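Local coordinates for NIPSNAP domain-containing protein (Burkholderia xenovorans, PDB 5KAK) that is of unknown function but belongs to the NipSnap family and packs here against further copies of itself, at the interface of chains A and B and the interface of chains A and C. Sequence-based numbering; all coordinates share one arbitrary frame. Chains: chain A/B/C, Uncharacterized protein.

Contact 1: the interface of chains A and B. Residues chain A 106-107, 109-110; chain B 30, 35, 45, 47-48.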
# COMPACT_ATOMS: atom_id res chain seq x y z
N PRO A 106 8.20 -10.79 22.51
CA PRO A 106 7.62 -10.03 23.62
C PRO A 106 8.67 -9.17 24.31
O PRO A 106 9.82 -9.57 24.49
CB PRO A 106 7.08 -11.11 24.56
CG PRO A 106 7.94 -12.30 24.28
CD PRO A 106 8.21 -12.24 22.80
N MET A 107 8.25 -7.96 24.71
CA MET A 107 9.07 -7.16 25.60
C MET A 107 9.08 -7.78 26.99
O MET A 107 8.25 -8.63 27.32
CB MET A 107 8.58 -5.72 25.63
CG MET A 107 8.71 -5.07 24.26
SD MET A 107 8.16 -3.38 24.13
CE MET A 107 8.36 -3.12 22.37
N PHE A 109 8.24 -6.83 29.86
CA PHE A 109 7.05 -6.67 30.69
C PHE A 109 5.82 -7.31 30.07
O PHE A 109 4.73 -7.27 30.67
CB PHE A 109 6.77 -5.19 30.95
CG PHE A 109 6.79 -4.36 29.71
CD1 PHE A 109 5.68 -4.30 28.88
CD2 PHE A 109 7.94 -3.68 29.34
CE1 PHE A 109 5.71 -3.56 27.73
CE2 PHE A 109 7.97 -2.92 28.20
CZ PHE A 109 6.85 -2.86 27.40
N SER A 110 5.95 -7.92 28.91
CA SER A 110 4.77 -8.51 28.30
C SER A 110 4.43 -9.82 29.02
O SER A 110 5.30 -10.45 29.63
CB SER A 110 5.02 -8.72 26.81
OG SER A 110 3.85 -9.10 26.10
N PHE B 30 10.15 1.84 27.85
CA PHE B 30 8.93 1.32 28.46
C PHE B 30 9.23 0.39 29.63
O PHE B 30 8.53 0.45 30.65
CB PHE B 30 8.05 0.63 27.41
CG PHE B 30 7.04 1.57 26.79
CD1 PHE B 30 5.84 1.85 27.44
CD2 PHE B 30 7.32 2.24 25.60
CE1 PHE B 30 4.92 2.73 26.89
CE2 PHE B 30 6.41 3.12 25.05
CZ PHE B 30 5.21 3.37 25.68
N ILE B 35 5.93 1.72 31.02
CA ILE B 35 4.83 0.78 31.21
C ILE B 35 4.29 0.91 32.61
O ILE B 35 3.11 0.62 32.86
CB ILE B 35 5.25 -0.66 30.87
CG1 ILE B 35 4.01 -1.52 30.65
CG2 ILE B 35 6.14 -1.26 31.96
CD1 ILE B 35 3.18 -1.08 29.45
N LEU B 45 -3.03 -5.26 29.61
CA LEU B 45 -2.10 -5.52 28.52
C LEU B 45 -2.13 -7.00 28.18
O LEU B 45 -1.81 -7.85 29.02
CB LEU B 45 -0.69 -5.07 28.91
CG LEU B 45 0.36 -5.33 27.84
CD1 LEU B 45 0.08 -4.45 26.63
CD2 LEU B 45 1.73 -5.06 28.47
N GLY B 47 -0.43 -8.13 25.31
CA GLY B 47 0.86 -8.39 24.70
C GLY B 47 1.50 -7.09 24.26
O GLY B 47 0.81 -6.21 23.74
N TYR B 48 2.80 -6.96 24.47
CA TYR B 48 3.59 -5.87 23.89
C TYR B 48 4.80 -6.48 23.21
O TYR B 48 5.62 -7.16 23.86
CB TYR B 48 4.02 -4.84 24.95
CG TYR B 48 3.99 -3.40 24.48
CD1 TYR B 48 4.73 -2.98 23.39
CD2 TYR B 48 3.25 -2.45 25.17
CE1 TYR B 48 4.71 -1.64 22.96
CE2 TYR B 48 3.22 -1.12 24.76
CZ TYR B 48 3.95 -0.73 23.66
OH TYR B 48 3.91 0.61 23.29
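A:Met107 and B:Tyr48 meet backbone to backbone, the amide N of A:Met107 giving a nearly straight hydrogen bond to the carbonyl O of B:Tyr48 at 2.9 Å, just where strand 98-106 of chain A runs out into loop. Three residues further on, A:Ser110 answers from the other end of the same tyrosine: its hydroxyl OG, swung anti to its own N (chi1 -171°), accepts the amide N of B:Tyr48 at 2.9 Å. Both backbone polar groups of B:Tyr48 are thus taken up by chain A. Between these two anchors the ring of A:Phe109 is pushed into chain B. Its chi1 of 49° sets the ring between backbone N and carbonyl carbon, with CB of A:Met107 above one face, toward the rim. The opposite face lies on B:Ile35, with CB of that isoleucine over the ring centre and CG1 of B:Ile35 3.7 Å from CD1 of A:Phe109. At the rim, CE1 of A:Phe109 touches CB of B:Tyr48 at 3.5 Å; this CE1 edge points at the tyrosine ring, edge-to-face, with the planes 78° apart. Further round, CE2 of A:Phe109 reaches CB of B:Phe30 at 3.6 Å, while CD2 of B:Leu45 comes up to CD1 of A:Phe109. The tyrosine ring is also touched by the extended A:Met107 chain, its sulfur SD 3.5 Å from CD1 of B:Tyr48. Held on both faces and along its rim, the phenylalanine ring is probably restricted in turning. In the fold, the loop after the last strand of chain A lies against helix 23-42 and strand 45-51 of chain B, with A:Phe109 set between them, and the two-fold repeats this with the chains exchanged.

Contact 2: the interface of chains A and C. Residues chain A 52-54, 56; chain C 71, 100-101, 103.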
# COMPACT_ATOMS: atom_id res chain seq x y z
N ASP A 52 -13.64 -5.02 14.00
CA ASP A 52 -14.83 -4.19 13.94
C ASP A 52 -14.54 -2.79 13.43
O ASP A 52 -15.40 -2.18 12.79
CB ASP A 52 -15.49 -4.09 15.33
CG ASP A 52 -16.73 -3.19 15.33
OD1 ASP A 52 -17.61 -3.34 14.46
OD2 ASP A 52 -16.82 -2.31 16.22
N ILE A 53 -13.35 -2.25 13.70
CA ILE A 53 -12.97 -0.95 13.17
C ILE A 53 -11.53 -1.03 12.65
O ILE A 53 -10.62 -1.43 13.38
CB ILE A 53 -13.09 0.18 14.21
CG1 ILE A 53 -14.46 0.15 14.91
CG2 ILE A 53 -12.88 1.49 13.53
CD1 ILE A 53 -14.64 1.20 16.00
N GLY A 54 -11.33 -0.62 11.40
CA GLY A 54 -10.05 -0.69 10.74
C GLY A 54 -10.21 -1.36 9.40
O GLY A 54 -11.15 -1.06 8.66
N LEU A 56 -11.74 -4.06 7.49
CA LEU A 56 -12.87 -4.91 7.82
C LEU A 56 -12.77 -6.26 7.08
O LEU A 56 -11.97 -6.44 6.15
CB LEU A 56 -14.19 -4.21 7.48
CG LEU A 56 -14.50 -2.96 8.31
CD1 LEU A 56 -15.75 -2.27 7.79
CD2 LEU A 56 -14.66 -3.32 9.80
N ARG C 71 -23.12 4.19 18.45
CA ARG C 71 -22.82 3.50 17.21
C ARG C 71 -23.06 2.00 17.36
O ARG C 71 -23.67 1.37 16.49
CB ARG C 71 -21.37 3.75 16.78
CG ARG C 71 -20.94 2.95 15.56
CD ARG C 71 -19.48 3.18 15.20
NE ARG C 71 -19.09 2.37 14.04
CZ ARG C 71 -18.65 1.12 14.13
NH1 ARG C 71 -18.53 0.54 15.32
NH2 ARG C 71 -18.31 0.44 13.04
N GLN C 100 -13.35 -0.97 4.63
CA GLN C 100 -12.60 -0.43 5.76
C GLN C 100 -13.43 0.66 6.42
O GLN C 100 -14.34 1.22 5.80
CB GLN C 100 -11.25 0.19 5.34
CG GLN C 100 -10.50 -0.48 4.22
CD GLN C 100 -9.41 0.40 3.69
OE1 GLN C 100 -8.53 0.84 4.43
NE2 GLN C 100 -9.47 0.72 2.40
N ASN C 101 -13.10 0.98 7.67
CA ASN C 101 -13.77 2.10 8.33
C ASN C 101 -12.78 2.80 9.27
O ASN C 101 -11.71 2.27 9.60
CB ASN C 101 -15.05 1.68 9.08
CG ASN C 101 -14.80 0.67 10.19
OD1 ASN C 101 -13.77 0.01 10.21
ND2 ASN C 101 -15.75 0.55 11.12
N ILE C 103 -12.77 5.92 12.63
CA ILE C 103 -13.49 6.76 13.57
C ILE C 103 -12.82 8.13 13.56
O ILE C 103 -11.64 8.27 13.90
CB ILE C 103 -13.51 6.15 14.98
CG1 ILE C 103 -14.28 4.83 14.99
CG2 ILE C 103 -14.14 7.15 15.99
CD1 ILE C 103 -15.61 4.86 14.29
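The amide N of A:Gly54 donates to OD1, the side-chain carbonyl oxygen of C:Asn101, at 2.8 Å, approaching 27° away from the carbonyl plane. The other half of that carboxamide works too: ND2 of C:Asn101 donates to the main-chain O of A:Asp52 at 3.2 Å, in the carbonyl plane and on a lone pair. A side chain that gives and takes in this way reads the backbone on either side of A:Ile53; its CG sits between the backbone N and the carbonyl carbon (chi1 61°), which turns the amide towards that stretch. The main chain of C:Asn101 joins in, its N donating to O of A:Gly54 at 3.0 Å. Bonds at both OD1 and ND2 fix the rotation of the carboxamide, while the main-chain N ties down the strand. A:Leu56 crosses the amide at about a right angle, its CD1 3.9 Å from CG of C:Asn101. The side chain of A:Ile53 also crosses the asparagine, runs past C:Arg71 in the opposite direction and lays its CD1 3.8 Å from CG1 of C:Ile103. C:Arg71, extended from CG to NE, approaches A:Asp52 from the opposite direction in a long salt bridge whose hydrogen bond is weak; carboxylate and guanidinium planes are 52° apart, so the two groups do not pair flat. The patch joins a loop segment of chain A to strand 96-106 and helix 68-80 of chain C, an interface that may not persist in solution. NH1 of C:Arg71 stops 3.4 Å from OD2 of A:Asp52.

The centres of contact 1 and contact 2 lie about 26 Å apart, so chain A meets chains B and C through separate surfaces. Both draw on the same elements in different copies: the last strand supplies its end and following loop in contact 1 and its middle in contact 2, while strand 45-51 takes part directly in contact 1 and leads into the turn used in contact 2. One subunit can therefore hold both neighbours at once. The two-fold contact 1 would suit a dimer, and contact 2 could join such pairs into the deposited eight-copy assembly, though the structure alone does not show which forms in solution.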